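Local coordinates for 2,5-dihydroxypyridine 5,6-dioxygenase (Pseudomonas putida KT2440, PDB 7CUP), which catalyses the iron(II)-dependent, dioxygen-consuming ring cleavage of 2,5-dihydroxypyridine between carbons 5 and 6, giving N-formylmaleamate during aerobic nicotinate degradation, at the interface of chains A and B and the interface of chains A and C. Coordinates in Å, arbitrary orientation; residue numbers count along the deposited sequence, not the author numbering. Chains: chain A/B/C, 2,5-dihydroxypyridine 5,6-dioxygenase.

Contact 1: the interface of chains A and B. Residues chain A 63, 65; chain B 2-3, 7, 127, 130-131.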
loop_
_atom_site.group_PDB
_atom_site.type_symbol
_atom_site.label_atom_id
_atom_site.label_comp_id
_atom_site.label_asym_id
_atom_site.label_seq_id
_atom_site.Cartn_x
_atom_site.Cartn_y
_atom_site.Cartn_z
ATOM N N ASN A 63 -14.625 19.901 -2.349
ATOM C CA ASN A 63 -15.640 19.326 -3.252
ATOM C C ASN A 63 -16.655 20.395 -3.656
ATOM O O ASN A 63 -17.095 21.171 -2.817
ATOM C CB ASN A 63 -16.348 18.121 -2.662
ATOM C CG ASN A 63 -17.097 17.352 -3.731
ATOM O OD1 ASN A 63 -16.498 16.919 -4.741
ATOM N ND2 ASN A 63 -18.403 17.222 -3.527
ATOM N N PRO A 65 -20.327 20.119 -4.714
ATOM C CA PRO A 65 -21.380 19.103 -4.725
ATOM C C PRO A 65 -22.125 18.993 -6.066
ATOM O O PRO A 65 -22.516 17.887 -6.413
ATOM C CB PRO A 65 -22.378 19.522 -3.636
ATOM C CG PRO A 65 -21.841 20.778 -3.004
ATOM C CD PRO A 65 -20.482 21.075 -3.614
ATOM N N PRO B 2 -13.221 17.340 -5.651
ATOM C CA PRO B 2 -13.294 15.966 -5.082
ATOM C C PRO B 2 -13.595 15.887 -3.566
ATOM O O PRO B 2 -13.432 16.872 -2.829
ATOM C CB PRO B 2 -11.921 15.329 -5.328
ATOM C CG PRO B 2 -11.279 16.208 -6.360
ATOM C CD PRO B 2 -11.840 17.577 -6.105
ATOM N N VAL B 3 -14.022 14.709 -3.122
ATOM C CA VAL B 3 -14.484 14.477 -1.729
ATOM C C VAL B 3 -13.312 13.978 -0.898
ATOM O O VAL B 3 -12.790 12.884 -1.204
ATOM C CB VAL B 3 -15.670 13.493 -1.694
ATOM C CG1 VAL B 3 -16.075 13.149 -0.268
ATOM C CG2 VAL B 3 -16.860 14.053 -2.441
ATOM N N GLN B 7 -14.871 14.192 4.733
ATOM C CA GLN B 7 -16.207 14.522 4.168
ATOM C C GLN B 7 -16.981 13.229 3.868
ATOM O O GLN B 7 -18.178 13.181 4.120
ATOM C CB GLN B 7 -16.122 15.374 2.906
ATOM C CG GLN B 7 -17.495 15.884 2.492
ATOM C CD GLN B 7 -17.491 16.751 1.263
ATOM O OE1 GLN B 7 -16.452 17.212 0.800
ATOM N NE2 GLN B 7 -18.668 16.944 0.695
ATOM N N GLU B 127 -17.907 11.441 -5.160
ATOM C CA GLU B 127 -18.357 12.745 -5.718
ATOM C C GLU B 127 -19.817 12.660 -6.172
ATOM O O GLU B 127 -20.545 13.657 -6.025
ATOM C CB GLU B 127 -17.470 13.162 -6.892
ATOM C CG GLU B 127 -16.084 13.592 -6.444
ATOM C CD GLU B 127 -15.217 12.440 -5.962
ATOM O OE1 GLU B 127 -15.393 11.250 -6.484
ATOM O OE2 GLU B 127 -14.387 12.717 -5.057
ATOM N N ALA B 130 -22.004 12.505 -3.114
ATOM C CA ALA B 130 -22.180 13.876 -2.583
ATOM C C ALA B 130 -23.200 14.663 -3.425
ATOM O O ALA B 130 -24.028 15.385 -2.852
ATOM C CB ALA B 130 -20.833 14.594 -2.544
ATOM N N ARG B 131 -23.158 14.546 -4.751
ATOM C CA ARG B 131 -24.051 15.348 -5.639
ATOM C C ARG B 131 -25.512 14.964 -5.371
ATOM O O ARG B 131 -26.424 15.878 -5.458
ATOM C CB ARG B 131 -23.686 15.154 -7.106
ATOM C CG ARG B 131 -24.541 15.984 -8.055
ATOM C CD ARG B 131 -23.774 16.213 -9.353
ATOM N NE ARG B 131 -23.216 15.011 -9.983
ATOM C CZ ARG B 131 -23.923 14.081 -10.620
ATOM N NH1 ARG B 131 -25.244 14.165 -10.680
ATOM N NH2 ARG B 131 -23.316 13.038 -11.160
HETATM O O HOH W 1 -19.525 18.226 -1.329
HETATM O O HOH W 2 -19.915 16.291 -6.014
#

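Contact 2: the interface of chains A and C. Residues chain A 26, 53, 55, 93; chain C 84, 86-87, 90.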
loop_
_atom_site.group_PDB
_atom_site.type_symbol
_atom_site.label_atom_id
_atom_site.label_comp_id
_atom_site.label_asym_id
_atom_site.label_seq_id
_atom_site.Cartn_x
_atom_site.Cartn_y
_atom_site.Cartn_z
ATOM N N SER A 26 13.636 27.756 -2.474
ATOM C CA SER A 26 12.738 26.846 -1.727
ATOM C C SER A 26 11.579 26.425 -2.627
ATOM O O SER A 26 10.963 27.279 -3.306
ATOM C CB SER A 26 12.277 27.487 -0.470
ATOM O OG SER A 26 13.370 27.551 0.430
ATOM N N LYS A 53 15.925 23.754 -0.992
ATOM C CA LYS A 53 15.125 23.333 0.185
ATOM C C LYS A 53 13.741 22.915 -0.339
ATOM O O LYS A 53 13.233 23.583 -1.251
ATOM C CB LYS A 53 15.078 24.484 1.184
ATOM C CG LYS A 53 16.444 24.898 1.723
ATOM C CD LYS A 53 17.051 23.763 2.542
ATOM C CE LYS A 53 18.510 23.982 2.878
ATOM N NZ LYS A 53 18.908 23.107 4.008
ATOM N N TYR A 55 9.698 21.044 0.734
ATOM C CA TYR A 55 8.687 20.465 1.639
ATOM C C TYR A 55 7.435 20.242 0.798
ATOM O O TYR A 55 7.292 20.917 -0.258
ATOM C CB TYR A 55 8.423 21.379 2.843
ATOM C CG TYR A 55 8.010 22.794 2.519
ATOM C CD1 TYR A 55 8.945 23.736 2.115
ATOM C CD2 TYR A 55 6.691 23.207 2.612
ATOM C CE1 TYR A 55 8.576 25.043 1.821
ATOM C CE2 TYR A 55 6.296 24.510 2.303
ATOM C CZ TYR A 55 7.247 25.430 1.904
ATOM O OH TYR A 55 6.909 26.719 1.647
ATOM N N ALA A 93 5.606 31.115 1.358
ATOM C CA ALA A 93 6.953 30.891 1.941
ATOM C C ALA A 93 7.923 30.410 0.873
ATOM O O ALA A 93 9.100 30.727 0.993
ATOM C CB ALA A 93 6.887 29.907 3.091
ATOM N N ASN C 84 16.205 25.665 6.629
ATOM C CA ASN C 84 14.969 25.553 5.798
ATOM C C ASN C 84 13.950 26.573 6.333
ATOM O O ASN C 84 12.968 26.187 6.998
ATOM C CB ASN C 84 14.409 24.125 5.707
ATOM C CG ASN C 84 13.372 23.942 4.607
ATOM O OD1 ASN C 84 12.873 24.908 3.985
ATOM N ND2 ASN C 84 13.032 22.683 4.347
ATOM N N ALA C 86 11.768 28.447 4.772
ATOM C CA ALA C 86 10.438 28.367 4.120
ATOM C C ALA C 86 9.537 27.355 4.866
ATOM O O ALA C 86 8.377 27.684 5.220
ATOM C CB ALA C 86 10.602 28.019 2.677
ATOM N N ALA C 87 10.099 26.192 5.196
ATOM C CA ALA C 87 9.403 25.138 5.963
ATOM C C ALA C 87 9.041 25.710 7.331
ATOM O O ALA C 87 7.936 25.475 7.789
ATOM C CB ALA C 87 10.290 23.906 6.087
ATOM N N ALA C 90 6.173 27.930 6.960
ATOM C CA ALA C 90 4.912 27.197 6.667
ATOM C C ALA C 90 4.298 26.700 7.984
ATOM O O ALA C 90 3.070 26.655 8.083
ATOM C CB ALA C 90 5.182 26.078 5.713
HETATM O O HOH W 3 13.822 27.166 2.954
#

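Contact 1: the interface of chains A and B
With CG turned opposite the backbone N (chi1 -165°), A:Asn63 carries its carboxamide out of its loop and lays one face of it on the CG2 methyl of B:Val3. That methyl lies almost directly beneath the amide carbon CG, having been placed there by a rotamer in which CG2 is opposite its own carbonyl carbon. B:Ala130 comes up from the same side but beyond the nitrogen end, its CB 3.7 Å from A:Asn63 ND2. B:Pro2 lies beside the amide oxygen, its CA 3.4 Å from OD1 of A:Asn63. Apolar groups thus support the flat face of a polar group, and its nitrogen is served through solvent.

Both N-H groups of the carboxamide turn to water. One points to water 1, with ND2 of A:Asn63 2.7 Å from the water oxygen and the bond practically straight (179° at H). The same water is held by NE2 of B:Gln7, at the end of an extended side chain whose OE1 lies alongside CB of A:Asn63. The other N-H is directed to water 2, 3.1 Å from ND2 of A:Asn63; this water also binds the backbone carbonyls of A:Pro65 and B:Glu127, with B:Glu127 O 2.7 Å from the water oxygen. Both N-H groups are engaged, which probably disfavours a flip of the amide. The aliphatic start of B:Arg131 passes the A:Pro65 carbonyl, its CD 3.6 Å from that O.

A second-shell bond positions the platform: the backbone N of B:Val3 donates to carboxylate oxygen OE2 of B:Glu127 at 2.8 Å, using the lone pair that faces away from the other oxygen, and so ties the N-terminal segment to a helix.

In the fold, a loop of chain A beyond strand 53-58 packs against chain B where the extended N-terminus, the start of helix 5-18 and the short helix 126-131 come together.

Contact 2: the interface of chains A and C
Strands 26-31 and 53-58 of chain A, with A:Ala93 just after helix 85-92, meet the first turns of helix 85-92 of chain C and the loop residue C:Asn84 that precedes it. The central partner is the ring of A:Tyr55. Its chi1 of 56° wedges CG between the backbone N and the carbonyl carbon, which presents one ring face to the helix. C:Ala87 CA lies 4.1 Å above that face, offset toward the rim, and C:Ala90 CB lies on the same side but beyond the rim, 3.9 Å from CE2 of A:Tyr55. C:Ala86 instead meets the rim, its CB 3.7 Å from CE1 of A:Tyr55. The small alanine side chains probably allow the helix to come this near the ring, a small-residue surface matched to a broad aromatic one. Replacing A:Tyr55 by a leucine would probably leave C:Ala87 without the flat face beneath it, strip C:Ala86 of its contact with the rim, and open a gap beside the helix.

At the flank, A:Lys53 and C:Asn84 run past each other in opposite directions, with lysine CB 3.6 Å from asparagine OD1. That OD1 also caps the helix start, accepting from the backbone N of C:Ala87, which stands well above the side-chain carbonyl plane of C:Asn84. Water 3 spans the chains: its oxygen is 2.6 Å from the hydroxyl OG of A:Ser26, 2.7 Å from C:Asn84 OD1 and 3.0 Å from the backbone N of C:Ala86.

About 31 Å separates the C-alpha centres of contact 1 and contact 2, which use different residues of chain A. They are nevertheless related along its chain, since strand 53-58, part of contact 2, runs on toward the loop that meets chain B in contact 1. The interfaces differ in symmetry: that of contact 2 is two-fold, so its contacts recur with the chains exchanged, whereas that of contact 1 is not an exact two-fold. Because the two surfaces are separate, chain A holds chains B and C at once, and the two modes together could build the six-copy deposited assembly, although the structure alone does not show that it forms in solution.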